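Local coordinates for putative cell invasion protein with MAC/Perforin domain (Bacteroides thetaiotaomicron VPI-5482, PDB 3KK7) that is of unproven function but belongs to the membrane-attack complex/perforin family and may therefore act on membranes, possibly in cell invasion, at residues Tyr60-Phe72 with His333-Pro345. Numbering follows the deposited sequence.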
loop_
_atom_site.group_PDB
_atom_site.type_symbol
_atom_site.label_atom_id
_atom_site.label_comp_id
_atom_site.label_asym_id
_atom_site.label_seq_id
_atom_site.Cartn_x
_atom_site.Cartn_y
_atom_site.Cartn_z
ATOM N N TYR A 60 4.759 4.611 4.857
ATOM C CA TYR A 60 4.061 5.815 5.174
ATOM C C TYR A 60 2.568 5.495 5.335
ATOM O O TYR A 60 1.982 4.801 4.488
ATOM C CB TYR A 60 4.298 6.845 4.068
ATOM C CG TYR A 60 3.621 8.147 4.360
ATOM C CD1 TYR A 60 2.302 8.381 3.970
ATOM C CD2 TYR A 60 4.279 9.138 5.065
ATOM C CE1 TYR A 60 1.660 9.588 4.271
ATOM C CE2 TYR A 60 3.655 10.341 5.356
ATOM C CZ TYR A 60 2.350 10.558 4.967
ATOM O OH TYR A 60 1.772 11.750 5.289
ATOM N N ALA A 61 1.958 6.015 6.406
ATOM C CA ALA A 61 0.558 5.694 6.758
ATOM C C ALA A 61 -0.432 6.780 6.370
ATOM O O ALA A 61 -0.361 7.907 6.862
ATOM C CB ALA A 61 0.449 5.437 8.252
ATOM N N VAL A 62 -1.361 6.437 5.495
ATOM C CA VAL A 62 -2.365 7.401 5.047
ATOM C C VAL A 62 -3.613 7.236 5.919
ATOM O O VAL A 62 -3.909 8.096 6.737
ATOM C CB VAL A 62 -2.720 7.233 3.528
ATOM C CG1 VAL A 62 -3.877 8.166 3.119
ATOM C CG2 VAL A 62 -1.494 7.479 2.631
ATOM N N GLU A 63 -4.301 6.100 5.766
ATOM C CA GLU A 63 -5.573 5.840 6.452
ATOM C C GLU A 63 -5.499 5.962 7.950
ATOM O O GLU A 63 -6.411 6.484 8.574
ATOM C CB GLU A 63 -6.080 4.424 6.135
ATOM C CG GLU A 63 -7.523 4.142 6.594
ATOM C CD GLU A 63 -8.062 2.807 6.068
ATOM O OE1 GLU A 63 -7.289 1.884 5.759
ATOM O OE2 GLU A 63 -9.285 2.680 5.939
ATOM N N ASN A 64 -4.435 5.447 8.536
ATOM C CA ASN A 64 -4.302 5.428 9.982
ATOM C C ASN A 64 -3.279 6.416 10.498
ATOM O O ASN A 64 -2.718 6.223 11.560
ATOM C CB ASN A 64 -3.911 4.015 10.421
ATOM C CG ASN A 64 -5.013 2.983 10.143
ATOM O OD1 ASN A 64 -4.721 1.795 9.939
ATOM N ND2 ASN A 64 -6.281 3.425 10.143
ATOM N N GLY A 65 -2.999 7.469 9.752
ATOM C CA GLY A 65 -2.004 8.453 10.194
ATOM C C GLY A 65 -2.683 9.695 10.707
ATOM O O GLY A 65 -3.869 9.709 10.956
ATOM N N THR A 66 -1.909 10.750 10.842
ATOM C CA THR A 66 -2.421 12.034 11.290
ATOM C C THR A 66 -3.245 12.781 10.211
ATOM O O THR A 66 -3.996 13.698 10.536
ATOM C CB THR A 66 -1.274 12.929 11.683
ATOM O OG1 THR A 66 -0.531 13.304 10.494
ATOM C CG2 THR A 66 -0.385 12.221 12.727
ATOM N N SER A 67 -3.064 12.395 8.942
ATOM C CA SER A 67 -3.732 12.986 7.770
ATOM C C SER A 67 -3.077 14.293 7.324
ATOM O O SER A 67 -3.556 14.940 6.406
ATOM C CB SER A 67 -5.242 13.188 7.974
ATOM O OG SER A 67 -5.506 14.445 8.549
ATOM N N ILE A 68 -1.971 14.675 7.970
ATOM C CA ILE A 68 -1.166 15.788 7.512
ATOM C C ILE A 68 -0.145 15.184 6.558
ATOM O O ILE A 68 0.667 14.344 6.934
ATOM C CB ILE A 68 -0.479 16.523 8.636
ATOM C CG1 ILE A 68 -1.494 16.959 9.702
ATOM C CG2 ILE A 68 0.223 17.748 8.077
ATOM C CD1 ILE A 68 -2.513 17.997 9.246
ATOM N N ILE A 69 -0.228 15.627 5.309
ATOM C CA ILE A 69 0.597 15.115 4.223
ATOM C C ILE A 69 2.072 15.417 4.481
ATOM O O ILE A 69 2.458 16.576 4.635
ATOM C CB ILE A 69 0.204 15.762 2.886
ATOM C CG1 ILE A 69 -1.270 15.490 2.561
ATOM C CG2 ILE A 69 1.111 15.245 1.756
ATOM C CD1 ILE A 69 -1.857 16.505 1.598
ATOM N N GLY A 70 2.878 14.366 4.522
ATOM C CA GLY A 70 4.317 14.512 4.707
ATOM C C GLY A 70 4.793 14.623 6.145
ATOM O O GLY A 70 5.987 14.775 6.388
ATOM N N ASP A 71 3.855 14.534 7.087
ATOM C CA ASP A 71 4.121 14.560 8.521
ATOM C C ASP A 71 4.992 13.347 8.903
ATOM O O ASP A 71 4.606 12.210 8.656
ATOM C CB ASP A 71 2.753 14.530 9.241
ATOM C CG ASP A 71 2.839 14.510 10.775
ATOM O OD1 ASP A 71 3.929 14.323 11.368
ATOM O OD2 ASP A 71 1.755 14.672 11.384
ATOM N N PHE A 72 6.132 13.610 9.543
ATOM C CA PHE A 72 7.063 12.574 9.957
ATOM C C PHE A 72 6.425 11.504 10.833
ATOM O O PHE A 72 6.842 10.358 10.785
ATOM C CB PHE A 72 8.287 13.172 10.668
ATOM C CG PHE A 72 8.020 13.636 12.062
ATOM C CD1 PHE A 72 8.162 12.762 13.135
ATOM C CD2 PHE A 72 7.629 14.938 12.311
ATOM C CE1 PHE A 72 7.929 13.180 14.440
ATOM C CE2 PHE A 72 7.375 15.368 13.625
ATOM C CZ PHE A 72 7.526 14.484 14.689
ATOM N N HIS A 333 15.607 19.583 12.635
ATOM C CA HIS A 333 14.769 19.415 11.461
ATOM C C HIS A 333 14.220 17.988 11.353
ATOM O O HIS A 333 14.759 17.056 11.951
ATOM C CB HIS A 333 15.552 19.830 10.226
ATOM C CG HIS A 333 15.840 21.293 10.188
ATOM N ND1 HIS A 333 16.339 21.925 9.072
ATOM C CD2 HIS A 333 15.652 22.263 11.121
ATOM C CE1 HIS A 333 16.475 23.217 9.331
ATOM N NE2 HIS A 333 16.067 23.448 10.567
ATOM N N THR A 334 13.124 17.822 10.631
ATOM C CA THR A 334 12.548 16.498 10.451
ATOM C C THR A 334 11.852 16.476 9.099
ATOM O O THR A 334 11.935 17.446 8.362
ATOM C CB THR A 334 11.593 16.130 11.605
ATOM O OG1 THR A 334 11.256 14.741 11.510
ATOM C CG2 THR A 334 10.317 16.976 11.566
HETATM N N MSE A 335 11.202 15.372 8.761
HETATM C CA MSE A 335 10.419 15.314 7.527
HETATM C C MSE A 335 9.165 16.191 7.679
HETATM O O MSE A 335 8.405 15.994 8.610
HETATM C CB MSE A 335 10.004 13.881 7.223
HETATM C CG MSE A 335 9.092 13.739 5.999
HETATM SE SE MSE A 335 8.807 11.865 5.624
HETATM C CE MSE A 335 6.923 11.666 6.048
ATOM N N ILE A 336 8.949 17.129 6.751
ATOM C CA ILE A 336 7.846 18.074 6.855
ATOM C C ILE A 336 6.821 18.118 5.700
ATOM O O ILE A 336 5.754 18.720 5.859
ATOM C CB ILE A 336 8.378 19.478 7.089
ATOM C CG1 ILE A 336 9.245 19.933 5.921
ATOM C CG2 ILE A 336 9.138 19.518 8.384
ATOM C CD1 ILE A 336 9.509 21.434 5.902
ATOM N N ASP A 337 7.121 17.506 4.556
ATOM C CA ASP A 337 6.187 17.507 3.406
ATOM C C ASP A 337 6.730 16.546 2.376
ATOM O O ASP A 337 7.860 16.075 2.504
ATOM C CB ASP A 337 6.042 18.906 2.779
ATOM C CG ASP A 337 4.613 19.205 2.270
ATOM O OD1 ASP A 337 3.944 18.243 1.817
ATOM O OD2 ASP A 337 4.174 20.400 2.304
ATOM N N LEU A 338 5.934 16.268 1.353
ATOM C CA LEU A 338 6.289 15.288 0.338
ATOM C C LEU A 338 6.529 15.969 -1.018
ATOM O O LEU A 338 5.903 16.963 -1.342
ATOM C CB LEU A 338 5.177 14.248 0.198
ATOM C CG LEU A 338 4.885 13.386 1.430
ATOM C CD1 LEU A 338 3.585 12.612 1.260
ATOM C CD2 LEU A 338 6.033 12.413 1.729
ATOM N N GLN A 339 7.467 15.418 -1.783
ATOM C CA GLN A 339 7.706 15.820 -3.150
ATOM C C GLN A 339 6.635 15.214 -4.013
ATOM O O GLN A 339 6.083 14.171 -3.677
ATOM C CB GLN A 339 9.046 15.272 -3.642
ATOM C CG GLN A 339 10.236 15.878 -2.982
ATOM C CD GLN A 339 11.540 15.328 -3.538
ATOM O OE1 GLN A 339 11.664 15.077 -4.754
ATOM N NE2 GLN A 339 12.544 15.180 -2.656
ATOM N N ASP A 340 6.358 15.848 -5.140
ATOM C CA ASP A 340 5.434 15.255 -6.087
ATOM C C ASP A 340 5.997 13.884 -6.449
ATOM O O ASP A 340 7.190 13.732 -6.715
ATOM C CB ASP A 340 5.273 16.110 -7.343
ATOM C CG ASP A 340 4.571 17.445 -7.081
ATOM O OD1 ASP A 340 4.130 17.730 -5.952
ATOM O OD2 ASP A 340 4.475 18.231 -8.039
ATOM N N GLY A 341 5.143 12.875 -6.431
ATOM C CA GLY A 341 5.597 11.523 -6.694
ATOM C C GLY A 341 6.582 10.968 -5.671
ATOM O O GLY A 341 7.331 10.058 -5.997
ATOM N N GLY A 342 6.569 11.511 -4.445
ATOM C CA GLY A 342 7.444 11.052 -3.358
ATOM C C GLY A 342 6.962 9.816 -2.607
ATOM O O GLY A 342 7.612 9.381 -1.664
ATOM N N LEU A 343 5.795 9.285 -2.991
ATOM C CA LEU A 343 5.225 8.066 -2.398
ATOM C C LEU A 343 5.024 7.012 -3.483
ATOM O O LEU A 343 4.349 7.252 -4.464
ATOM C CB LEU A 343 3.881 8.329 -1.697
ATOM C CG LEU A 343 3.833 9.201 -0.446
ATOM C CD1 LEU A 343 2.374 9.408 -0.025
ATOM C CD2 LEU A 343 4.647 8.585 0.671
ATOM N N TYR A 344 5.597 5.836 -3.273
ATOM C CA TYR A 344 5.514 4.728 -4.210
ATOM C C TYR A 344 4.721 3.607 -3.594
ATOM O O TYR A 344 4.822 3.363 -2.405
ATOM C CB TYR A 344 6.927 4.229 -4.551
ATOM C CG TYR A 344 7.480 4.876 -5.797
ATOM C CD1 TYR A 344 7.608 6.258 -5.875
ATOM C CD2 TYR A 344 7.838 4.109 -6.914
ATOM C CE1 TYR A 344 8.077 6.858 -7.014
ATOM C CE2 TYR A 344 8.321 4.715 -8.075
ATOM C CZ TYR A 344 8.428 6.081 -8.109
ATOM O OH TYR A 344 8.901 6.707 -9.209
ATOM N N PRO A 345 3.926 2.912 -4.393
ATOM C CA PRO A 345 3.213 1.807 -3.833
ATOM C C PRO A 345 4.148 0.737 -3.315
ATOM O O PRO A 345 5.194 0.509 -3.899
ATOM C CB PRO A 345 2.466 1.240 -5.043
ATOM C CG PRO A 345 3.312 1.565 -6.193
ATOM C CD PRO A 345 3.803 2.939 -5.859
#
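With CG of Tyr60 trans to its backbone nitrogen (chi1 -178°) and the selenomethionine Met335 extended through its first two torsions, then bent at chi3, the methyl CE arrives at the edge of the phenol ring, near its plane, 3.6 Å from Tyr60 CE2. Leu343 reaches the same residue from the next strand, its CD2 lying 3.8 Å from Tyr60 CB and approaching the ring at a slant. The phenol oxygen ties the loop back to the end of strand 58-60: Gly70 N donates to Tyr60 OH over 2.9 Å at 149°, and Asn74 binds the same oxygen. A phenylalanine in place of Tyr60 would probably leave Gly70 N without its acceptor and Asn74 without its partner, and the turn less firmly fixed.

That turn, type II from Ile68 to Asp71, puts Gly70 close against strand 334-338. Its CA lies 3.8 Å from Asp337 CA, where a side chain would collide with the strand backbone, and 3.5 Å from Leu338 CG; Leu338 CD1 continues to Ile69 CG2. Both segments belong to the MACPF domain: strands 334-338, 343-345 and 58-60 all pair antiparallel with strand 211-218 of its bent central sheet, and the loop leaving 58-60 packs against 334-338 through Ile69 to Phe72. Direct backbone bonding across the contact is slight, since Phe72 N to Met335 O is long at 3.4 Å and weak, with an angle of 125°. Arg221 joins the two segments instead, its NH1 bonded to the carbonyl oxygens of both Ile69 and Ile336. Beyond Gly70, Thr334 crosses the Phe72 side chain at about a right angle, bringing its CG2 within 3.5 Å of Phe72 CD2.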